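Cytochrome c' (Rhodopseudomonas palustris, PDB 1MQV) carries a covalently attached high-spin heme whose iron lacks a sixth ligand, and probably takes part in electron transfer, although its exact function is unknown. Local coordinates at residues L68-I71 with F72-A76. The protein carries 3 engineered substitutions. Sequence-based numbering, arbitrary orientation.
Engineered in segment 72-76: F72 (natural residue Trp).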
loop_
_atom_site.group_PDB
_atom_site.type_symbol
_atom_site.label_atom_id
_atom_site.label_comp_id
_atom_site.label_asym_id
_atom_site.label_seq_id
_atom_site.Cartn_x
_atom_site.Cartn_y
_atom_site.Cartn_z
ATOM N N LEU A 68 13.699 0.851 6.889
ATOM C CA LEU A 68 14.707 1.666 7.556
ATOM C C LEU A 68 14.551 1.660 9.076
ATOM O O LEU A 68 13.451 1.551 9.605
ATOM C CB LEU A 68 14.657 3.122 7.028
ATOM C CG LEU A 68 14.871 3.284 5.519
ATOM C CD1 LEU A 68 14.709 4.763 5.122
ATOM C CD2 LEU A 68 16.282 2.764 5.137
ATOM N N PRO A 69 15.671 1.791 9.815
ATOM C CA PRO A 69 15.547 1.788 11.275
ATOM C C PRO A 69 14.668 2.911 11.821
ATOM O O PRO A 69 14.124 2.785 12.922
ATOM C CB PRO A 69 17.001 1.902 11.747
ATOM C CG PRO A 69 17.774 1.250 10.629
ATOM C CD PRO A 69 17.090 1.813 9.406
ATOM N N LYS A 70 14.522 3.986 11.043
ATOM C CA LYS A 70 13.721 5.143 11.432
ATOM C C LYS A 70 12.324 4.720 11.875
ATOM O O LYS A 70 11.699 5.356 12.731
ATOM C CB LYS A 70 13.642 6.125 10.271
ATOM C CG LYS A 70 12.920 7.461 10.625
ATOM C CD LYS A 70 12.994 8.466 9.475
ATOM C CE LYS A 70 12.202 9.742 9.776
ATOM N NZ LYS A 70 12.745 10.504 10.939
ATOM N N ILE A 71 11.843 3.628 11.303
ATOM C CA ILE A 71 10.533 3.106 11.649
ATOM C C ILE A 71 10.341 2.975 13.157
ATOM O O ILE A 71 9.304 3.361 13.699
ATOM C CB ILE A 71 10.345 1.721 11.016
ATOM C CG1 ILE A 71 10.261 1.908 9.485
ATOM C CG2 ILE A 71 9.125 0.995 11.664
ATOM C CD1 ILE A 71 10.304 0.614 8.675
ATOM N N PHE A 72 11.344 2.445 13.849
ATOM C CA PHE A 72 11.197 2.231 15.277
ATOM C C PHE A 72 11.331 3.450 16.171
ATOM O O PHE A 72 11.093 3.369 17.380
ATOM C CB PHE A 72 12.121 1.084 15.696
ATOM C CG PHE A 72 11.876 -0.150 14.887
ATOM C CD1 PHE A 72 10.692 -0.859 15.047
ATOM C CD2 PHE A 72 12.720 -0.488 13.835
ATOM C CE1 PHE A 72 10.352 -1.864 14.169
ATOM C CE2 PHE A 72 12.381 -1.497 12.955
ATOM C CZ PHE A 72 11.198 -2.182 13.116
ATOM N N GLU A 73 11.670 4.578 15.566
ATOM C CA GLU A 73 11.791 5.827 16.299
ATOM C C GLU A 73 10.581 6.677 16.043
ATOM O O GLU A 73 10.480 7.749 16.600
ATOM C CB GLU A 73 13.002 6.634 15.852
ATOM C CG GLU A 73 14.337 6.142 16.382
ATOM C CD GLU A 73 15.477 7.073 15.998
ATOM O OE1 GLU A 73 15.486 8.235 16.467
ATOM O OE2 GLU A 73 16.359 6.647 15.217
ATOM N N ASP A 74 9.696 6.211 15.171
ATOM C CA ASP A 74 8.483 6.957 14.847
ATOM C C ASP A 74 7.417 5.919 14.519
ATOM O O ASP A 74 6.685 6.061 13.531
ATOM C CB ASP A 74 8.729 7.820 13.626
ATOM C CG ASP A 74 8.313 9.252 13.850
ATOM O OD1 ASP A 74 7.316 9.465 14.582
ATOM O OD2 ASP A 74 8.975 10.153 13.292
ATOM N N LYS A 75 7.312 4.891 15.367
ATOM C CA LYS A 75 6.400 3.796 15.068
ATOM C C LYS A 75 4.940 4.169 14.983
ATOM O O LYS A 75 4.249 3.634 14.139
ATOM C CB LYS A 75 6.562 2.628 16.052
ATOM C CG LYS A 75 5.952 1.297 15.527
ATOM C CD LYS A 75 6.758 0.744 14.346
ATOM C CE LYS A 75 6.132 -0.538 13.751
ATOM N NZ LYS A 75 5.546 -1.464 14.756
ATOM N N ALA A 76 4.476 5.074 15.847
ATOM C CA ALA A 76 3.058 5.467 15.811
ATOM C C ALA A 76 2.729 6.092 14.459
ATOM O O ALA A 76 1.692 5.796 13.860
ATOM C CB ALA A 76 2.756 6.459 16.922
#
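P69 O accepts the backbone N-H of F72 at 3.0 Å, and the next two carbonyls repeat this three-residue spacing: E73 N donates to K70 O and D74 N to I71 O. With L68 O taking I71 N, these successive i to i+3 bonds make a run of overlapping turns, leading from the loop after helix 34-50 into helix 75-95 of the four-helix bundle. D74 leaves the turns (phi -149°, psi 46°) and sits at the N-cap position of that helix, although its side chain makes no capping bond. P69 is the second residue of the first turn, a place where a ring that restricts phi fits and no N-H is called on by the turn bond.

Among the side chains, I71 does most of the touching. Its CG2, anti to the backbone N, lies over one face of the engineered F72 ring (tryptophan in the natural protein), 4.0 Å from the ring centroid and 10° off the normal, a CH-pi contact. The same methyl meets K75 CD at 3.6 Å, where the lysine's bent methylene chain crosses the isoleucine obliquely; K75 NZ then reaches a weak hydrogen bond to F55 O. A branched, apolar residue fits this buried place, because I71 also packs on F120 of helix 99-120 and its side chain lies about 4 Å from the heme c. Charged K70, E73 and D74 occupy the more polar outer side, with K70 NZ 4.5 Å from D74 OD2, beyond a salt bridge. The chemistry is thus divided: backbone bonds shape the turns, one isoleucine links them to the heme-side interior, and the charges interact at most weakly through space.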